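Local structure of alpha,alpha-trehalose-phosphate synthase (UDP-forming) (Burkholderia multivorans, 5UOF) at residues 80-94 against 104-118. The protein belongs to glycosyltransferase family 20 and has the two-domain GT-B architecture, built from two Rossmann-like halves. Residues are numbered along the deposited sequence; the frame is centred on the assembly and turned at random.
Sequences RDYDQYYRGFSNATL and LARFDRQEYAGYLRV. With EDO (1,2-ethanediol), chain I; EDO (1,2-ethanediol), chain J.
Arg-117 reaches from helix 109-118 to helix 80-86, in the N-terminal half of the GT-B fold, and spends its guanidinium edge on two acceptors. NE and NH2 both donate to Gln-84 OE1, a side-on grip; the NE bond, 2.8 Å long, lies in the carbonyl plane on a lone pair, whereas NH2 approaches that oxygen from above the plane. NH2 also forms a salt bridge with Asp-81 OD1, though the modelled 2.4 Å from NH2 to OD1 is doubtfully short. A water links Asp-81 OD2 to Arg-117 NH1. The bend at chi3 of Arg-117 (68°) turns the group across both partners, and the Arg-80 guanidinium lies flat on it, planes 17° apart; the carboxylate of Asp-81 probably eases this pairing of like charges. Gly-114 leaves room for the Gln-84 amide.

Farther along, Phe-89 of helix 89-94 receives the edge of Tyr-112 on one ring face, CD1 of Tyr-112 lying 3.6 Å from Phe-89 CZ, while Tyr-115 meets it obliquely. The hydroxyls of this cluster are satisfied beyond it, Tyr-112 OH by Glu-181 and Tyr-115 OH by the carbonyl of Tyr-141. A water accepts from Phe-89 N (3.0 Å) and sits within reach of both Gln-84 O and Glu-111 O, with more acceptors around it than it has protons for.

At the far end Arg-106 N donates to Ala-92 O (3.0 Å), and another water bridges Thr-93 OG1, Arg-106 O and Glu-111 OE2. Polar groups at both ends are thus met by partner side chains, backbone and water, with the aromatic cluster between them.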
loop_
_atom_site.group_PDB
_atom_site.type_symbol
_atom_site.label_atom_id
_atom_site.label_comp_id
_atom_site.label_asym_id
_atom_site.label_seq_id
_atom_site.Cartn_x
_atom_site.Cartn_y
_atom_site.Cartn_z
ATOM N N ARG A 80 -3.602 -30.948 8.971
ATOM C CA ARG A 80 -3.916 -30.340 7.683
ATOM C C ARG A 80 -4.860 -29.159 7.848
ATOM O O ARG A 80 -4.676 -28.119 7.207
ATOM C CB ARG A 80 -4.522 -31.376 6.743
ATOM C CG ARG A 80 -5.105 -30.794 5.462
ATOM C CD ARG A 80 -5.485 -31.903 4.489
ATOM N NE ARG A 80 -5.976 -31.389 3.212
ATOM C CZ ARG A 80 -7.241 -31.470 2.805
ATOM N NH1 ARG A 80 -8.156 -32.053 3.574
ATOM N NH2 ARG A 80 -7.590 -30.972 1.624
ATOM N N ASP A 81 -5.883 -29.304 8.696
ATOM C CA ASP A 81 -6.793 -28.190 8.950
ATOM C C ASP A 81 -6.074 -27.038 9.647
ATOM O O ASP A 81 -6.268 -25.869 9.290
ATOM C CB ASP A 81 -7.984 -28.658 9.786
ATOM C CG ASP A 81 -8.928 -29.563 9.010
ATOM O OD1 ASP A 81 -8.805 -29.636 7.766
ATOM O OD2 ASP A 81 -9.792 -30.198 9.645
ATOM N N TYR A 82 -5.239 -27.350 10.643
ATOM C CA TYR A 82 -4.467 -26.309 11.317
ATOM C C TYR A 82 -3.590 -25.549 10.331
ATOM O O TYR A 82 -3.523 -24.315 10.370
ATOM C CB TYR A 82 -3.598 -26.909 12.427
ATOM C CG TYR A 82 -2.731 -25.871 13.107
ATOM C CD1 TYR A 82 -3.200 -25.164 14.210
ATOM C CD2 TYR A 82 -1.452 -25.577 12.634
ATOM C CE1 TYR A 82 -2.418 -24.205 14.832
ATOM C CE2 TYR A 82 -0.666 -24.616 13.244
ATOM C CZ TYR A 82 -1.155 -23.932 14.343
ATOM O OH TYR A 82 -0.379 -22.976 14.958
ATOM N N ASP A 83 -2.887 -26.273 9.456
ATOM C CA ASP A 83 -1.987 -25.604 8.519
ATOM C C ASP A 83 -2.754 -24.703 7.563
ATOM O O ASP A 83 -2.335 -23.570 7.300
ATOM C CB ASP A 83 -1.162 -26.632 7.743
ATOM C CG ASP A 83 -0.062 -27.267 8.588
ATOM O OD1 ASP A 83 0.265 -26.723 9.666
ATOM O OD2 ASP A 83 0.483 -28.309 8.166
ATOM N N GLN A 84 -3.881 -25.183 7.032
ATOM C CA GLN A 84 -4.643 -24.385 6.073
ATOM C C GLN A 84 -5.315 -23.179 6.718
ATOM O O GLN A 84 -5.600 -22.196 6.023
ATOM C CB GLN A 84 -5.685 -25.267 5.374
ATOM C CG GLN A 84 -5.057 -26.366 4.524
ATOM C CD GLN A 84 -6.067 -27.144 3.694
ATOM O OE1 GLN A 84 -7.232 -27.273 4.072
ATOM N NE2 GLN A 84 -5.619 -27.668 2.555
ATOM N N TYR A 85 -5.566 -23.227 8.029
ATOM C CA TYR A 85 -6.190 -22.135 8.760
ATOM C C TYR A 85 -5.160 -21.118 9.248
ATOM O O TYR A 85 -5.369 -19.914 9.100
ATOM C CB TYR A 85 -6.991 -22.699 9.939
ATOM C CG TYR A 85 -7.890 -21.717 10.675
ATOM C CD1 TYR A 85 -7.363 -20.783 11.570
ATOM C CD2 TYR A 85 -9.273 -21.759 10.514
ATOM C CE1 TYR A 85 -8.193 -19.902 12.270
ATOM C CE2 TYR A 85 -10.106 -20.883 11.201
ATOM C CZ TYR A 85 -9.565 -19.964 12.083
ATOM O OH TYR A 85 -10.401 -19.106 12.773
ATOM N N TYR A 86 -4.044 -21.581 9.821
ATOM C CA TYR A 86 -3.080 -20.693 10.469
ATOM C C TYR A 86 -1.763 -20.513 9.719
ATOM O O TYR A 86 -1.045 -19.545 10.000
ATOM C CB TYR A 86 -2.753 -21.200 11.880
ATOM C CG TYR A 86 -3.902 -21.045 12.841
ATOM C CD1 TYR A 86 -4.279 -19.787 13.298
ATOM C CD2 TYR A 86 -4.612 -22.155 13.290
ATOM C CE1 TYR A 86 -5.335 -19.634 14.180
ATOM C CE2 TYR A 86 -5.675 -22.016 14.177
ATOM C CZ TYR A 86 -6.027 -20.750 14.618
ATOM O OH TYR A 86 -7.079 -20.601 15.487
ATOM N N ARG A 87 -1.413 -21.415 8.807
ATOM C CA ARG A 87 -0.124 -21.369 8.114
ATOM C C ARG A 87 -0.334 -21.396 6.614
ATOM O O ARG A 87 0.341 -22.113 5.868
ATOM C CB ARG A 87 0.777 -22.516 8.557
ATOM C CG ARG A 87 1.078 -22.523 10.039
ATOM C CD ARG A 87 2.095 -23.589 10.404
ATOM N NE ARG A 87 3.406 -23.310 9.827
ATOM C CZ ARG A 87 3.956 -24.007 8.836
ATOM N NH1 ARG A 87 3.314 -25.044 8.310
ATOM N NH2 ARG A 87 5.154 -23.670 8.377
ATOM N N GLY A 88 -1.314 -20.619 6.157
ATOM C CA GLY A 88 -1.623 -20.585 4.746
ATOM C C GLY A 88 -2.057 -19.211 4.290
ATOM O O GLY A 88 -1.398 -18.217 4.582
ATOM N N PHE A 89 -3.207 -19.148 3.625
ATOM C CA PHE A 89 -3.598 -17.938 2.904
ATOM C C PHE A 89 -3.837 -16.753 3.839
ATOM O O PHE A 89 -3.446 -15.622 3.523
ATOM C CB PHE A 89 -4.854 -18.231 2.073
ATOM C CG PHE A 89 -5.496 -17.005 1.482
ATOM C CD1 PHE A 89 -5.003 -16.444 0.305
ATOM C CD2 PHE A 89 -6.594 -16.421 2.094
ATOM C CE1 PHE A 89 -5.593 -15.314 -0.236
ATOM C CE2 PHE A 89 -7.202 -15.298 1.555
ATOM C CZ PHE A 89 -6.694 -14.730 0.387
ATOM N N SER A 90 -4.474 -16.985 4.994
ATOM C CA SER A 90 -4.810 -15.888 5.905
ATOM C C SER A 90 -3.561 -15.146 6.355
ATOM O O SER A 90 -3.522 -13.912 6.382
ATOM C CB SER A 90 -5.549 -16.413 7.139
ATOM O OG SER A 90 -6.782 -17.001 6.819
ATOM N N ASN A 91 -2.533 -15.887 6.744
ATOM C CA ASN A 91 -1.344 -15.224 7.264
ATOM C C ASN A 91 -0.290 -14.962 6.196
ATOM O O ASN A 91 0.518 -14.037 6.354
ATOM C CB ASN A 91 -0.752 -16.043 8.413
ATOM C CG ASN A 91 -1.571 -15.909 9.701
ATOM O OD1 ASN A 91 -2.060 -14.821 10.032
ATOM N ND2 ASN A 91 -1.733 -17.010 10.420
ATOM N N ALA A 92 -0.285 -15.731 5.111
ATOM C CA ALA A 92 0.677 -15.491 4.043
ATOM C C ALA A 92 0.228 -14.419 3.065
ATOM O O ALA A 92 1.079 -13.828 2.399
ATOM C CB ALA A 92 0.963 -16.785 3.262
ATOM N N THR A 93 -1.077 -14.164 2.952
ATOM C CA THR A 93 -1.584 -13.216 1.962
ATOM C C THR A 93 -2.439 -12.129 2.596
ATOM O O THR A 93 -2.139 -10.948 2.435
ATOM C CB THR A 93 -2.401 -13.943 0.871
ATOM O OG1 THR A 93 -1.625 -14.991 0.293
ATOM C CG2 THR A 93 -2.802 -12.972 -0.234
ATOM N N LEU A 94 -3.506 -12.497 3.308
ATOM C CA LEU A 94 -4.428 -11.504 3.852
ATOM C C LEU A 94 -3.738 -10.596 4.856
ATOM O O LEU A 94 -3.730 -9.366 4.714
ATOM C CB LEU A 94 -5.613 -12.194 4.530
ATOM C CG LEU A 94 -6.695 -12.760 3.631
ATOM C CD1 LEU A 94 -7.885 -13.202 4.465
ATOM C CD2 LEU A 94 -7.093 -11.715 2.602
ATOM N N LEU A 104 5.352 -8.431 1.247
ATOM C CA LEU A 104 5.530 -9.664 2.006
ATOM C C LEU A 104 4.514 -10.734 1.639
ATOM O O LEU A 104 4.666 -11.890 2.061
ATOM C CB LEU A 104 5.435 -9.377 3.508
ATOM C CG LEU A 104 6.516 -8.449 4.056
ATOM C CD1 LEU A 104 6.306 -8.252 5.557
ATOM C CD2 LEU A 104 7.909 -8.978 3.761
ATOM N N ALA A 105 3.496 -10.376 0.865
ATOM C CA ALA A 105 2.429 -11.308 0.541
ATOM C C ALA A 105 2.920 -12.374 -0.427
ATOM O O ALA A 105 3.729 -12.105 -1.324
ATOM C CB ALA A 105 1.246 -10.560 -0.070
ATOM N N ARG A 106 2.426 -13.598 -0.231
ATOM C CA ARG A 106 2.759 -14.752 -1.074
ATOM C C ARG A 106 1.458 -15.490 -1.376
ATOM O O ARG A 106 1.090 -16.433 -0.668
ATOM C CB ARG A 106 3.774 -15.672 -0.396
ATOM C CG ARG A 106 5.081 -14.985 0.019
ATOM C CD ARG A 106 5.901 -14.530 -1.191
ATOM N NE ARG A 106 7.211 -14.003 -0.795
ATOM C CZ ARG A 106 7.503 -12.710 -0.649
ATOM N NH1 ARG A 106 6.587 -11.776 -0.876
ATOM N NH2 ARG A 106 8.726 -12.346 -0.282
ATOM N N PHE A 107 0.784 -15.107 -2.457
ATOM C CA PHE A 107 -0.461 -15.770 -2.819
ATOM C C PHE A 107 -0.230 -17.146 -3.450
ATOM O O PHE A 107 0.630 -17.322 -4.317
ATOM C CB PHE A 107 -1.277 -14.909 -3.778
ATOM C CG PHE A 107 -2.517 -15.608 -4.259
ATOM C CD1 PHE A 107 -3.623 -15.729 -3.423
ATOM C CD2 PHE A 107 -2.573 -16.159 -5.526
ATOM C CE1 PHE A 107 -4.778 -16.399 -3.851
ATOM C CE2 PHE A 107 -3.711 -16.827 -5.960
ATOM C CZ PHE A 107 -4.822 -16.939 -5.123
ATOM N N ASP A 108 -1.035 -18.119 -3.036
ATOM C CA ASP A 108 -0.962 -19.464 -3.594
ATOM C C ASP A 108 -2.373 -20.008 -3.759
ATOM O O ASP A 108 -3.143 -20.037 -2.797
ATOM C CB ASP A 108 -0.127 -20.391 -2.705
ATOM C CG ASP A 108 -0.108 -21.819 -3.214
ATOM O OD1 ASP A 108 0.691 -22.144 -4.120
ATOM O OD2 ASP A 108 -0.914 -22.612 -2.722
ATOM N N ARG A 109 -2.706 -20.449 -4.974
ATOM C CA ARG A 109 -4.075 -20.888 -5.244
ATOM C C ARG A 109 -4.499 -22.014 -4.315
ATOM O O ARG A 109 -5.637 -22.031 -3.835
ATOM C CB ARG A 109 -4.220 -21.333 -6.700
ATOM C CG ARG A 109 -4.295 -20.172 -7.678
ATOM C CD ARG A 109 -4.516 -20.653 -9.132
ATOM N NE ARG A 109 -4.482 -19.490 -10.014
ATOM C CZ ARG A 109 -4.596 -19.541 -11.332
ATOM N NH1 ARG A 109 -4.735 -20.708 -11.934
ATOM N NH2 ARG A 109 -4.545 -18.417 -12.042
ATOM N N GLN A 110 -3.614 -22.984 -4.073
ATOM C CA GLN A 110 -4.039 -24.123 -3.267
ATOM C C GLN A 110 -4.247 -23.715 -1.817
ATOM O O GLN A 110 -5.159 -24.226 -1.157
ATOM C CB GLN A 110 -3.032 -25.269 -3.373
ATOM C CG GLN A 110 -2.808 -25.773 -4.789
ATOM C CD GLN A 110 -4.094 -25.880 -5.592
ATOM O OE1 GLN A 110 -5.073 -26.485 -5.148
ATOM N NE2 GLN A 110 -4.095 -25.287 -6.785
ATOM N N GLU A 111 -3.430 -22.789 -1.310
ATOM C CA GLU A 111 -3.658 -22.274 0.039
ATOM C C GLU A 111 -4.991 -21.546 0.129
ATOM O O GLU A 111 -5.721 -21.690 1.115
ATOM C CB GLU A 111 -2.516 -21.345 0.464
ATOM C CG GLU A 111 -1.211 -22.073 0.712
ATOM C CD GLU A 111 -0.116 -21.154 1.225
ATOM O OE1 GLU A 111 0.911 -21.667 1.719
ATOM O OE2 GLU A 111 -0.290 -19.927 1.148
ATOM N N TYR A 112 -5.335 -20.767 -0.900
ATOM C CA TYR A 112 -6.617 -20.075 -0.893
ATOM C C TYR A 112 -7.772 -21.067 -0.906
ATOM O O TYR A 112 -8.746 -20.901 -0.160
ATOM C CB TYR A 112 -6.703 -19.104 -2.081
ATOM C CG TYR A 112 -8.009 -18.344 -2.124
ATOM C CD1 TYR A 112 -8.432 -17.592 -1.025
ATOM C CD2 TYR A 112 -8.822 -18.375 -3.247
ATOM C CE1 TYR A 112 -9.634 -16.909 -1.050
ATOM C CE2 TYR A 112 -10.034 -17.688 -3.280
ATOM C CZ TYR A 112 -10.427 -16.960 -2.177
ATOM O OH TYR A 112 -11.615 -16.274 -2.214
ATOM N N ALA A 113 -7.681 -22.109 -1.741
ATOM C CA ALA A 113 -8.701 -23.154 -1.713
ATOM C C ALA A 113 -8.802 -23.775 -0.326
ATOM O O ALA A 113 -9.905 -24.092 0.142
ATOM C CB ALA A 113 -8.400 -24.234 -2.754
ATOM N N GLY A 114 -7.661 -23.955 0.346
ATOM C CA GLY A 114 -7.681 -24.542 1.681
ATOM C C GLY A 114 -8.358 -23.649 2.704
ATOM O O GLY A 114 -9.040 -24.131 3.611
ATOM N N TYR A 115 -8.145 -22.339 2.590
ATOM C CA TYR A 115 -8.823 -21.349 3.426
ATOM C C TYR A 115 -10.335 -21.438 3.284
ATOM O O TYR A 115 -11.071 -21.510 4.283
ATOM C CB TYR A 115 -8.307 -19.978 3.001
ATOM C CG TYR A 115 -8.928 -18.745 3.582
ATOM C CD1 TYR A 115 -8.784 -18.432 4.921
ATOM C CD2 TYR A 115 -9.560 -17.824 2.760
ATOM C CE1 TYR A 115 -9.309 -17.256 5.440
ATOM C CE2 TYR A 115 -10.071 -16.646 3.262
ATOM C CZ TYR A 115 -9.944 -16.368 4.607
ATOM O OH TYR A 115 -10.441 -15.188 5.120
ATOM N N LEU A 116 -10.820 -21.461 2.038
ATOM C CA LEU A 116 -12.247 -21.667 1.818
ATOM C C LEU A 116 -12.705 -23.003 2.394
ATOM O O LEU A 116 -13.763 -23.082 3.034
ATOM C CB LEU A 116 -12.570 -21.592 0.327
ATOM C CG LEU A 116 -12.169 -20.289 -0.376
ATOM C CD1 LEU A 116 -12.754 -20.248 -1.789
ATOM C CD2 LEU A 116 -12.553 -19.054 0.437
ATOM N N ARG A 117 -11.908 -24.056 2.199
ATOM C CA ARG A 117 -12.321 -25.393 2.619
ATOM C C ARG A 117 -12.502 -25.470 4.130
ATOM O O ARG A 117 -13.506 -26.005 4.617
ATOM C CB ARG A 117 -11.310 -26.444 2.155
ATOM C CG ARG A 117 -11.740 -27.874 2.542
ATOM C CD ARG A 117 -10.604 -28.888 2.418
ATOM N NE ARG A 117 -9.556 -28.658 3.415
ATOM C CZ ARG A 117 -9.638 -29.028 4.693
ATOM N NH1 ARG A 117 -10.724 -29.653 5.147
ATOM N NH2 ARG A 117 -8.630 -28.775 5.522
ATOM N N VAL A 118 -11.544 -24.938 4.894
ATOM C CA VAL A 118 -11.655 -25.063 6.345
ATOM C C VAL A 118 -12.773 -24.183 6.879
ATOM O O VAL A 118 -13.443 -24.552 7.853
ATOM C CB VAL A 118 -10.318 -24.764 7.044
ATOM C CG1 VAL A 118 -9.286 -25.798 6.637
ATOM C CG2 VAL A 118 -9.838 -23.342 6.756
HETATM C C1 EDO I . -16.301 -20.542 2.369
HETATM O O1 EDO I . -15.898 -21.797 1.827
HETATM C C2 EDO I . -17.121 -19.786 1.339
HETATM O O2 EDO I . -18.422 -20.372 1.203
HETATM C C1 EDO J . 0.597 -13.130 11.677
HETATM O O1 EDO J . 0.992 -13.800 10.476
HETATM C C2 EDO J . 1.561 -11.981 11.925
HETATM O O2 EDO J . 2.902 -12.482 11.941
HETATM O O HOH W 1 -10.818 -31.650 7.732
HETATM O O HOH W 2 -4.499 -21.803 3.606
HETATM O O HOH W 3 2.288 -20.441 3.598
HETATM O O HOH W 4 3.797 -13.840 3.452
HETATM O O HOH W 5 -1.474 -17.682 -0.036
#